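Long-range contacts in chitooligosaccharidolytic beta-N-acetylglucosaminidase (Ostrinia furnacalis, PDB 3NSM), which hydrolyses terminal beta-linked N-acetylglucosamine units, one at a time, from the non-reducing ends of chitooligosaccharides, preferring the shorter ones: residues L193-R198 against L501-S506; K301-E306 against S348-N353; P398-T403 against D420-V425; W426-D431 against N448-Y453. One frame throughout, in Å; residues are numbered along the deposited sequence.

Interaction 1 of 4, residues L193-R198 against L501-S506; sequences LLDTAR and LWSEQS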
# COMPACT_ATOMS: atom_id res chain seq x y z
N LEU A 193 -11.02 0.68 -13.70
CA LEU A 193 -11.52 -0.69 -13.66
C LEU A 193 -11.11 -1.30 -12.32
O LEU A 193 -9.92 -1.39 -12.01
CB LEU A 193 -10.94 -1.52 -14.82
CG LEU A 193 -11.40 -2.97 -15.05
CD1 LEU A 193 -11.04 -3.40 -16.45
CD2 LEU A 193 -10.79 -3.97 -14.05
N LEU A 194 -12.10 -1.71 -11.54
CA LEU A 194 -11.86 -2.40 -10.27
C LEU A 194 -12.36 -3.83 -10.33
O LEU A 194 -13.56 -4.08 -10.42
CB LEU A 194 -12.54 -1.68 -9.10
CG LEU A 194 -12.18 -2.19 -7.70
CD1 LEU A 194 -10.73 -1.85 -7.36
CD2 LEU A 194 -13.13 -1.63 -6.66
N ASP A 195 -11.42 -4.76 -10.27
CA ASP A 195 -11.70 -6.17 -10.28
C ASP A 195 -12.03 -6.60 -8.83
O ASP A 195 -11.18 -6.53 -7.95
CB ASP A 195 -10.46 -6.88 -10.87
CG ASP A 195 -10.42 -8.36 -10.62
OD1 ASP A 195 -9.33 -8.94 -10.88
OD2 ASP A 195 -11.42 -8.96 -10.17
N THR A 196 -13.28 -6.96 -8.59
CA THR A 196 -13.71 -7.38 -7.23
C THR A 196 -14.06 -8.86 -7.19
O THR A 196 -14.89 -9.30 -6.36
CB THR A 196 -14.92 -6.56 -6.69
OG1 THR A 196 -16.09 -6.86 -7.47
CG2 THR A 196 -14.64 -5.06 -6.72
N ALA A 197 -13.42 -9.64 -8.05
CA ALA A 197 -13.66 -11.07 -8.12
C ALA A 197 -12.40 -11.89 -7.89
O ALA A 197 -12.46 -13.02 -7.40
CB ALA A 197 -14.30 -11.44 -9.43
N ARG A 198 -11.24 -11.32 -8.25
CA ARG A 198 -9.98 -11.97 -7.95
C ARG A 198 -9.68 -11.86 -6.46
O ARG A 198 -8.97 -12.70 -5.90
CB ARG A 198 -8.84 -11.41 -8.81
CG ARG A 198 -8.57 -12.21 -10.06
CD ARG A 198 -9.76 -12.21 -11.04
NE ARG A 198 -9.36 -12.81 -12.31
CZ ARG A 198 -8.88 -12.12 -13.35
NH1 ARG A 198 -8.77 -10.79 -13.29
NH2 ARG A 198 -8.52 -12.76 -14.46
N LEU A 501 -7.14 -1.86 -12.36
CA LEU A 501 -6.65 -2.55 -11.18
C LEU A 501 -7.17 -3.99 -11.13
O LEU A 501 -8.24 -4.27 -10.57
CB LEU A 501 -6.99 -1.78 -9.89
CG LEU A 501 -6.59 -2.42 -8.55
CD1 LEU A 501 -5.12 -2.81 -8.52
CD2 LEU A 501 -6.94 -1.48 -7.40
N TRP A 502 -6.41 -4.90 -11.75
CA TRP A 502 -6.66 -6.33 -11.61
C TRP A 502 -6.27 -6.76 -10.20
O TRP A 502 -5.34 -6.20 -9.60
CB TRP A 502 -5.89 -7.11 -12.68
CG TRP A 502 -6.22 -6.65 -14.07
CD1 TRP A 502 -5.41 -5.95 -14.91
CD2 TRP A 502 -7.47 -6.82 -14.77
NE1 TRP A 502 -6.07 -5.69 -16.09
CE2 TRP A 502 -7.33 -6.21 -16.03
CE3 TRP A 502 -8.69 -7.43 -14.44
CZ2 TRP A 502 -8.36 -6.19 -16.98
CZ3 TRP A 502 -9.71 -7.42 -15.38
CH2 TRP A 502 -9.54 -6.80 -16.64
N SER A 503 -6.98 -7.75 -9.66
CA SER A 503 -6.92 -7.96 -8.22
C SER A 503 -6.40 -9.31 -7.77
O SER A 503 -6.68 -9.74 -6.64
CB SER A 503 -8.27 -7.65 -7.58
OG SER A 503 -8.60 -6.29 -7.79
N GLU A 504 -5.61 -9.98 -8.60
CA GLU A 504 -5.00 -11.21 -8.10
C GLU A 504 -4.08 -10.92 -6.91
O GLU A 504 -3.89 -11.79 -6.05
CB GLU A 504 -4.36 -12.11 -9.18
CG GLU A 504 -3.87 -11.48 -10.46
CD GLU A 504 -4.99 -11.05 -11.39
OE1 GLU A 504 -5.31 -9.85 -11.37
OE2 GLU A 504 -5.53 -11.88 -12.15
N GLN A 505 -3.60 -9.69 -6.82
CA GLN A 505 -2.71 -9.25 -5.76
C GLN A 505 -3.12 -7.89 -5.20
O GLN A 505 -2.27 -7.08 -4.84
CB GLN A 505 -1.27 -9.17 -6.28
CG GLN A 505 -0.70 -10.49 -6.75
CD GLN A 505 0.72 -10.35 -7.21
OE1 GLN A 505 1.64 -10.63 -6.45
NE2 GLN A 505 0.91 -9.89 -8.44
N SER A 506 -4.42 -7.64 -5.14
CA SER A 506 -4.94 -6.43 -4.53
C SER A 506 -6.32 -6.69 -3.94
O SER A 506 -7.12 -7.43 -4.51
CB SER A 506 -5.01 -5.29 -5.55
OG SER A 506 -5.69 -4.17 -5.00

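Interaction 2 of 4, residues K301-E306 against S348-N353; sequences KSYCVE and SEACWN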
# COMPACT_ATOMS: atom_id res chain seq x y z
N LYS A 301 -1.96 -24.72 -17.18
CA LYS A 301 -1.13 -24.05 -18.17
C LYS A 301 -1.51 -24.39 -19.61
O LYS A 301 -1.20 -23.64 -20.54
CB LYS A 301 0.33 -24.40 -17.92
CG LYS A 301 1.26 -23.21 -17.91
CD LYS A 301 2.44 -23.45 -16.98
CE LYS A 301 3.01 -22.15 -16.43
NZ LYS A 301 3.90 -22.40 -15.26
N SER A 302 -2.19 -25.52 -19.79
CA SER A 302 -2.57 -26.00 -21.12
C SER A 302 -3.93 -25.47 -21.57
O SER A 302 -4.26 -25.54 -22.76
CB SER A 302 -2.57 -27.53 -21.14
OG SER A 302 -1.31 -28.03 -20.72
N TYR A 303 -4.72 -24.95 -20.63
CA TYR A 303 -6.12 -24.63 -20.90
C TYR A 303 -6.51 -23.17 -20.66
O TYR A 303 -7.52 -22.72 -21.20
CB TYR A 303 -7.04 -25.54 -20.08
CG TYR A 303 -6.85 -27.01 -20.36
CD1 TYR A 303 -7.45 -27.60 -21.48
CD2 TYR A 303 -6.08 -27.80 -19.52
CE1 TYR A 303 -7.28 -28.97 -21.74
CE2 TYR A 303 -5.89 -29.16 -19.78
CZ TYR A 303 -6.49 -29.73 -20.89
OH TYR A 303 -6.31 -31.08 -21.12
N CYS A 304 -5.74 -22.44 -19.86
CA CYS A 304 -6.09 -21.05 -19.57
C CYS A 304 -4.89 -20.17 -19.19
O CYS A 304 -3.80 -20.66 -18.91
CB CYS A 304 -7.18 -20.99 -18.49
SG CYS A 304 -6.67 -21.62 -16.88
N VAL A 305 -5.14 -18.86 -19.19
CA VAL A 305 -4.14 -17.84 -18.88
C VAL A 305 -3.67 -17.91 -17.42
O VAL A 305 -2.49 -17.74 -17.14
CB VAL A 305 -4.68 -16.41 -19.20
CG1 VAL A 305 -3.64 -15.35 -18.89
CG2 VAL A 305 -5.08 -16.32 -20.66
N GLU A 306 -4.61 -18.16 -16.50
CA GLU A 306 -4.30 -18.24 -15.07
C GLU A 306 -5.31 -19.15 -14.36
O GLU A 306 -6.47 -19.23 -14.76
CB GLU A 306 -4.27 -16.83 -14.43
CG GLU A 306 -5.64 -16.13 -14.33
CD GLU A 306 -5.58 -14.76 -13.67
OE1 GLU A 306 -6.35 -14.51 -12.71
OE2 GLU A 306 -4.76 -13.92 -14.10
N SER A 348 -10.11 -19.54 -24.59
CA SER A 348 -9.25 -20.69 -24.82
C SER A 348 -9.91 -21.64 -25.82
O SER A 348 -11.08 -22.01 -25.69
CB SER A 348 -8.95 -21.43 -23.52
OG SER A 348 -8.07 -22.51 -23.74
N GLU A 349 -9.12 -22.00 -26.83
CA GLU A 349 -9.53 -22.90 -27.89
C GLU A 349 -9.39 -24.34 -27.42
O GLU A 349 -10.26 -25.17 -27.69
CB GLU A 349 -8.65 -22.65 -29.14
CG GLU A 349 -7.12 -22.66 -28.88
CD GLU A 349 -6.66 -21.70 -27.77
OE1 GLU A 349 -6.76 -20.46 -27.96
OE2 GLU A 349 -6.20 -22.18 -26.70
N ALA A 350 -8.31 -24.62 -26.70
CA ALA A 350 -8.03 -25.94 -26.14
C ALA A 350 -9.13 -26.36 -25.18
O ALA A 350 -9.53 -27.52 -25.14
CB ALA A 350 -6.69 -25.95 -25.44
N CYS A 351 -9.62 -25.39 -24.41
CA CYS A 351 -10.67 -25.63 -23.44
C CYS A 351 -11.96 -26.07 -24.13
O CYS A 351 -12.60 -27.03 -23.69
CB CYS A 351 -10.90 -24.39 -22.57
SG CYS A 351 -12.25 -24.56 -21.40
N TRP A 352 -12.34 -25.38 -25.20
CA TRP A 352 -13.54 -25.73 -25.94
C TRP A 352 -13.40 -27.05 -26.73
O TRP A 352 -14.36 -27.82 -26.83
CB TRP A 352 -14.00 -24.57 -26.85
CG TRP A 352 -14.86 -23.54 -26.14
CD1 TRP A 352 -15.45 -23.66 -24.91
CD2 TRP A 352 -15.27 -22.26 -26.65
NE1 TRP A 352 -16.17 -22.53 -24.62
CE2 TRP A 352 -16.08 -21.66 -25.66
CE3 TRP A 352 -15.01 -21.56 -27.84
CZ2 TRP A 352 -16.64 -20.39 -25.83
CZ3 TRP A 352 -15.57 -20.30 -28.00
CH2 TRP A 352 -16.38 -19.73 -27.00
N ASN A 353 -12.20 -27.30 -27.25
CA ASN A 353 -11.91 -28.53 -28.01
C ASN A 353 -11.86 -29.80 -27.15
O ASN A 353 -11.93 -30.91 -27.69
CB ASN A 353 -10.60 -28.37 -28.79
CG ASN A 353 -10.47 -29.36 -29.94
OD1 ASN A 353 -11.40 -29.55 -30.73
ND2 ASN A 353 -9.31 -30.00 -30.05

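Interaction 3 of 4, residues P398-T403 against D420-V425; sequences PLILWT and DYIIQV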
# COMPACT_ATOMS: atom_id res chain seq x y z
N PRO A 398 -24.73 0.89 -25.92
CA PRO A 398 -23.40 0.49 -26.39
C PRO A 398 -22.80 -0.62 -25.53
O PRO A 398 -23.01 -0.63 -24.32
CB PRO A 398 -22.57 1.77 -26.25
CG PRO A 398 -23.56 2.88 -26.11
CD PRO A 398 -24.75 2.29 -25.44
N LEU A 399 -22.06 -1.53 -26.16
CA LEU A 399 -21.43 -2.63 -25.45
C LEU A 399 -19.93 -2.58 -25.61
O LEU A 399 -19.43 -2.24 -26.69
CB LEU A 399 -21.95 -3.98 -25.95
CG LEU A 399 -23.46 -4.24 -25.99
CD1 LEU A 399 -23.78 -5.51 -26.78
CD2 LEU A 399 -24.07 -4.30 -24.59
N ILE A 400 -19.21 -2.92 -24.54
CA ILE A 400 -17.75 -2.94 -24.58
C ILE A 400 -17.20 -4.37 -24.59
O ILE A 400 -17.69 -5.25 -23.87
CB ILE A 400 -17.12 -2.14 -23.41
CG1 ILE A 400 -17.74 -0.74 -23.32
CG2 ILE A 400 -15.60 -2.04 -23.57
CD1 ILE A 400 -17.39 0.02 -22.05
N LEU A 401 -16.19 -4.58 -25.43
CA LEU A 401 -15.38 -5.80 -25.40
C LEU A 401 -13.90 -5.42 -25.45
O LEU A 401 -13.56 -4.35 -25.95
CB LEU A 401 -15.71 -6.72 -26.58
CG LEU A 401 -17.09 -7.37 -26.70
CD1 LEU A 401 -17.13 -8.14 -28.01
CD2 LEU A 401 -17.40 -8.29 -25.53
N TRP A 402 -13.04 -6.28 -24.93
CA TRP A 402 -11.60 -6.07 -24.98
C TRP A 402 -11.05 -6.39 -26.36
O TRP A 402 -11.68 -7.12 -27.12
CB TRP A 402 -10.89 -6.96 -23.96
CG TRP A 402 -10.99 -6.48 -22.55
CD1 TRP A 402 -11.89 -6.89 -21.60
CD2 TRP A 402 -10.15 -5.51 -21.91
NE1 TRP A 402 -11.67 -6.23 -20.42
CE2 TRP A 402 -10.61 -5.38 -20.58
CE3 TRP A 402 -9.07 -4.73 -22.34
CZ2 TRP A 402 -10.01 -4.50 -19.67
CZ3 TRP A 402 -8.47 -3.87 -21.43
CH2 TRP A 402 -8.95 -3.76 -20.11
N THR A 403 -9.87 -5.84 -26.68
CA THR A 403 -9.09 -6.30 -27.83
C THR A 403 -8.74 -7.76 -27.61
O THR A 403 -8.22 -8.13 -26.56
CB THR A 403 -7.78 -5.51 -28.02
OG1 THR A 403 -7.11 -5.38 -26.76
CG2 THR A 403 -8.05 -4.13 -28.61
N ASP A 420 -22.30 -0.45 -32.35
CA ASP A 420 -22.86 -1.26 -31.27
C ASP A 420 -21.81 -1.63 -30.23
O ASP A 420 -22.14 -1.88 -29.07
CB ASP A 420 -23.50 -2.52 -31.84
CG ASP A 420 -24.81 -2.24 -32.57
OD1 ASP A 420 -25.35 -1.11 -32.46
OD2 ASP A 420 -25.30 -3.17 -33.25
N TYR A 421 -20.55 -1.66 -30.66
CA TYR A 421 -19.43 -2.08 -29.81
C TYR A 421 -18.32 -1.05 -29.68
O TYR A 421 -17.81 -0.54 -30.68
CB TYR A 421 -18.85 -3.39 -30.32
CG TYR A 421 -19.71 -4.59 -30.00
CD1 TYR A 421 -19.48 -5.36 -28.85
CD2 TYR A 421 -20.76 -4.96 -30.84
CE1 TYR A 421 -20.27 -6.46 -28.56
CE2 TYR A 421 -21.55 -6.06 -30.56
CZ TYR A 421 -21.30 -6.81 -29.41
OH TYR A 421 -22.08 -7.90 -29.13
N ILE A 422 -17.95 -0.77 -28.43
CA ILE A 422 -16.75 -0.02 -28.09
C ILE A 422 -15.67 -1.03 -27.71
O ILE A 422 -15.95 -2.02 -27.04
CB ILE A 422 -17.02 0.92 -26.90
CG1 ILE A 422 -18.14 1.89 -27.24
CG2 ILE A 422 -15.74 1.66 -26.49
CD1 ILE A 422 -18.88 2.46 -26.05
N ILE A 423 -14.44 -0.79 -28.14
CA ILE A 423 -13.35 -1.72 -27.87
C ILE A 423 -12.41 -1.14 -26.81
O ILE A 423 -11.91 -0.02 -26.97
CB ILE A 423 -12.57 -2.08 -29.16
CG1 ILE A 423 -13.54 -2.39 -30.32
CG2 ILE A 423 -11.60 -3.24 -28.90
CD1 ILE A 423 -14.40 -3.65 -30.14
N GLN A 424 -12.20 -1.90 -25.74
CA GLN A 424 -11.24 -1.50 -24.72
C GLN A 424 -9.88 -2.09 -25.06
O GLN A 424 -9.75 -3.29 -25.29
CB GLN A 424 -11.68 -1.92 -23.31
CG GLN A 424 -10.84 -1.26 -22.21
CD GLN A 424 -11.43 -1.38 -20.79
OE1 GLN A 424 -10.80 -0.95 -19.83
NE2 GLN A 424 -12.62 -1.95 -20.67
N VAL A 425 -8.86 -1.23 -25.07
CA VAL A 425 -7.54 -1.62 -25.58
C VAL A 425 -6.53 -1.85 -24.48
O VAL A 425 -6.26 -0.94 -23.70
CB VAL A 425 -6.99 -0.54 -26.55
CG1 VAL A 425 -5.69 -1.03 -27.18
CG2 VAL A 425 -8.01 -0.20 -27.61

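Interaction 4 of 4, residues W426-D431 against N448-Y453; sequences WTTGVD and NYDALY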
# COMPACT_ATOMS: atom_id res chain seq x y z
N TRP A 426 -5.96 -3.05 -24.42
CA TRP A 426 -4.90 -3.35 -23.46
C TRP A 426 -3.52 -3.36 -24.10
O TRP A 426 -2.51 -3.24 -23.39
CB TRP A 426 -5.16 -4.68 -22.72
CG TRP A 426 -5.15 -5.91 -23.58
CD1 TRP A 426 -6.24 -6.58 -24.05
CD2 TRP A 426 -4.00 -6.62 -24.08
NE1 TRP A 426 -5.85 -7.66 -24.81
CE2 TRP A 426 -4.48 -7.71 -24.84
CE3 TRP A 426 -2.61 -6.44 -23.95
CZ2 TRP A 426 -3.62 -8.61 -25.48
CZ3 TRP A 426 -1.76 -7.35 -24.59
CH2 TRP A 426 -2.27 -8.42 -25.34
N THR A 427 -3.46 -3.49 -25.42
CA THR A 427 -2.18 -3.50 -26.15
C THR A 427 -1.44 -2.17 -25.99
O THR A 427 -2.05 -1.17 -25.60
CB THR A 427 -2.38 -3.77 -27.66
OG1 THR A 427 -3.16 -2.72 -28.25
CG2 THR A 427 -3.08 -5.10 -27.90
N THR A 428 -0.14 -2.16 -26.28
CA THR A 428 0.65 -0.93 -26.20
C THR A 428 0.18 0.07 -27.24
O THR A 428 -0.40 -0.31 -28.25
CB THR A 428 2.16 -1.19 -26.41
OG1 THR A 428 2.39 -1.60 -27.76
CG2 THR A 428 2.67 -2.26 -25.46
N GLY A 429 0.42 1.36 -26.98
CA GLY A 429 -0.00 2.44 -27.88
C GLY A 429 0.57 2.39 -29.29
O GLY A 429 0.06 3.07 -30.19
N VAL A 430 1.61 1.59 -29.47
CA VAL A 430 2.27 1.45 -30.77
C VAL A 430 1.91 0.14 -31.48
O VAL A 430 2.54 -0.22 -32.49
CB VAL A 430 3.81 1.57 -30.66
CG1 VAL A 430 4.21 2.99 -30.25
CG2 VAL A 430 4.36 0.55 -29.67
N ASP A 431 0.92 -0.58 -30.96
CA ASP A 431 0.45 -1.82 -31.58
C ASP A 431 -0.42 -1.50 -32.81
O ASP A 431 -1.31 -0.66 -32.72
CB ASP A 431 -0.32 -2.69 -30.58
CG ASP A 431 -0.57 -4.11 -31.09
OD1 ASP A 431 0.06 -5.05 -30.55
OD2 ASP A 431 -1.38 -4.28 -32.02
N ASN A 448 -3.78 0.73 -22.05
CA ASN A 448 -2.58 0.06 -22.52
C ASN A 448 -1.82 -0.47 -21.35
O ASN A 448 -1.55 0.24 -20.44
CB ASN A 448 -1.70 1.06 -23.22
CG ASN A 448 -2.46 2.10 -23.89
OD1 ASN A 448 -2.67 3.14 -23.37
ND2 ASN A 448 -2.89 1.83 -25.09
N TYR A 449 -1.45 -1.73 -21.41
CA TYR A 449 -0.89 -2.42 -20.25
C TYR A 449 0.50 -1.92 -19.84
O TYR A 449 0.94 -2.16 -18.71
CB TYR A 449 -0.87 -3.94 -20.49
CG TYR A 449 0.28 -4.43 -21.33
CD1 TYR A 449 0.21 -4.43 -22.71
CD2 TYR A 449 1.44 -4.92 -20.73
CE1 TYR A 449 1.27 -4.88 -23.49
CE2 TYR A 449 2.51 -5.37 -21.50
CZ TYR A 449 2.41 -5.35 -22.88
OH TYR A 449 3.47 -5.79 -23.64
N ASP A 450 1.18 -1.21 -20.74
CA ASP A 450 2.51 -0.71 -20.43
C ASP A 450 2.44 0.60 -19.65
O ASP A 450 3.43 1.02 -19.05
CB ASP A 450 3.39 -0.59 -21.69
CG ASP A 450 2.82 0.37 -22.73
OD1 ASP A 450 1.58 0.48 -22.86
OD2 ASP A 450 3.63 1.02 -23.44
N ALA A 451 1.27 1.22 -19.62
CA ALA A 451 1.10 2.48 -18.90
C ALA A 451 -0.09 2.53 -17.93
O ALA A 451 -0.13 3.40 -17.06
CB ALA A 451 1.02 3.64 -19.89
N LEU A 452 -1.04 1.61 -18.08
CA LEU A 452 -2.31 1.69 -17.33
C LEU A 452 -2.74 0.44 -16.56
O LEU A 452 -3.86 0.38 -16.05
CB LEU A 452 -3.43 2.19 -18.25
CG LEU A 452 -3.29 3.65 -18.70
CD1 LEU A 452 -4.27 3.97 -19.80
CD2 LEU A 452 -3.49 4.59 -17.51
N TYR A 453 -1.87 -0.56 -16.48
CA TYR A 453 -2.15 -1.73 -15.65
C TYR A 453 -1.54 -1.50 -14.28
O TYR A 453 -0.34 -1.70 -14.07
CB TYR A 453 -1.64 -3.01 -16.31
CG TYR A 453 -2.64 -3.69 -17.22
CD1 TYR A 453 -2.68 -5.08 -17.33
CD2 TYR A 453 -3.58 -2.94 -17.95
CE1 TYR A 453 -3.60 -5.71 -18.15
CE2 TYR A 453 -4.51 -3.56 -18.77
CZ TYR A 453 -4.51 -4.95 -18.86
OH TYR A 453 -5.43 -5.56 -19.67
O HOH W 1 1.06 2.67 -24.26

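Interaction 1 of 4, residues L193-R198 against L501-S506
Two donors grip OD1 of D195 from opposite faces of its carboxylate: the backbone N of S503 across the contact, 2.9 Å from D195 OD1, and NH1 of R198, 3.1 Å from the same oxygen and in line with the guanidinium plane. OD2 takes A197 N, an Asx turn, and R198 N, the wider Asx motif, so four bonds fix the carboxylate's rotation. S503 answers with its hydroxyl, OG giving a 2.6 Å hydrogen bond to D195 O on a lone pair. R198 bends at chi2 (63°), which brings its guanidinium alongside E504; OE2 lies over the guanidinium face, 3.6 Å from NH1, a long, purely electrostatic pair. R198 probably offsets the charges of D195 and E504, and also faces E306 and D227 in long, weak ion pairs. On strand 189-195, L193 CD2 sits over the six-membered ring of W502, a CH-pi contact 4.0 Å from its centroid. Backbone bonds from L501 N to L193 O and from D195 N to L501 O make a parallel pairing that closes the TIM barrel, joining its first strand, 189-195, to its last, 494-501. Strand 220-224 flanks the other edge of 189-195, and helix 511-515 packs on L194 and L501.

Interaction 2 of 4, residues K301-E306 against S348-N353
The phenol ring of Y303 presents its edge to the first turn of the short helix about 349-353: C351 CA and A350 O both lie near the ring plane, with CD1 of Y303 4.2 Å from A350 O. The ring therefore runs past the helix without stacking on anything in it, and its apolar touch is slight, CD1 standing 4.4 Å from A350 CB. The motif here is a helix N-cap that is also used to hold a loop. S348 occupies the N-cap position, and its OG accepts a weak bond from C351 N, 3.3 Å away. The same hydroxyl donates to Y303 O, so one oxygen ties the start of the helix to the loop 301-306. With chi1 at -177°, OG stands opposite the backbone N of S348, a setting that carries it to the loop carbonyl.

Beside this bond, A350 CB rests 3.6 Å from S302 O. Disulfides brace both sides: C304 to C309 on the loop, C351 to C294 on the helix. What the loop carries matters for the substrate, because V305 is an important determinant of glycosidic bond specificity and E306 is essential for binding chitooligosaccharides; the S348 bond holds the chain at Y303, two residues before V305. On the helix side, S348 follows closely on E346, assigned to the charge relay of the active site, and N353 is a glycosylation site. The bond from S348 OG to Y303 O is short, 2.6 Å, yet the hydroxyl approaches from above the carbonyl plane, 43° out of it.

Interaction 3 of 4, residues P398-T403 against D420-V425
W402 and Q424 lie side by side and point the same way, the amide of Q424 stacked over one face of the indole with the two planes 18° apart. Q424 CG makes a CH-pi contact 3.8 Å from the centroid of the six-membered ring. The Q424 chain is extended, CG opposite the backbone N (chi1 -168°), and runs along the ring. On the same face of the sheet I400 CG1 lies 4.0 Å from I422 CB, and I400 CG2 reaches Q424 CB. The other face belongs to L399, L401, Y421 and I423: the Y421 ring runs across both leucines, 3.6 Å from its CE1 to L401 CD1 and 3.8 Å from its CZ to L399 CD1, while its hydroxyl bonds to Q382. Five backbone hydrogen bonds, L399 N to D420 O through T403 N to Q424 O, hold the strands in parallel register, their axes 4.5 Å apart and turned by 33°. These are neighbouring strands of the TIM barrel, joined in a beta-alpha-beta unit through helix 412-415. Strand 340-343 borders 399-402, strand 443-446 borders 421-425, and helix 373-393 covers the side of L399, L401 and Y421.

Interaction 4 of 4, residues W426-D431 against N448-Y453
W426 O receives the backbone N of Y449 at 2.7 Å, the shorter of two direct hydrogen bonds across this contact. The second comes from N448, whose ND2 donates to T427 O over 3.2 Å, nearly straight down the carbonyl direction and within the plane of the amide. Its other amide atom, OD1, is taken up by N481, so N448 is held at both ends. A water completes the polar set: it accepts from G429 N and donates to D450 OD1, 2.7 Å away, bridging the two segments beside the T428 methyl. N448 O serves two donors of its own segment, A451 N and L452 N.

Both segments are loops that follow neighbouring strands of the TIM barrel, 421-425 and 443-446. The first goes on into a type I turn, T428 to D431, with D431 as N-cap of helix 432-439; the second makes the short helix 449-452.

Y449 CG lies between its backbone N and carbonyl carbon (chi1 80°), which turns the ring's edge to W426 O. Y449 CD1 meets the edge of the W426 indole, 3.7 Å from CE3, the rings oblique with planes at 57°. T428 CG2 packs alongside, 3.6 Å from Y449 CE1, and also lies near the D450 carboxylate. W426 CB touches Y453 OH at 3.2 Å. W426 NE1 is satisfied by T403 O. Y449 also meets the ring of W468, essential for chitooligosaccharide binding, and W426 lies about 7 Å, side chain to side chain, from E346, assigned to the active-site charge relay.

Overall arrangement
All four contacts belong to the catalytic barrel, but at different depths. Interactions 1 and 3 are buried and reach the same parallel sheet: 3 is regular strand pairing with mostly apolar side chains, whereas 1 pairs strands briefly and then turns to charge. Interactions 2 and 4 are partly buried and join loops to short helices with few bonds. Aromatic residues connect interactions 1, 3 and 4: W402 touches W502 (CZ2 to CZ2, 3.6 Å) and, through its CZ3, the CB of W426, and Y453 meets W502. Interaction 2, about 21 Å from interaction 1 between centres, meets it through E306, beside R198 and E504, while its nearest atoms stay about 9 Å from those of interaction 4.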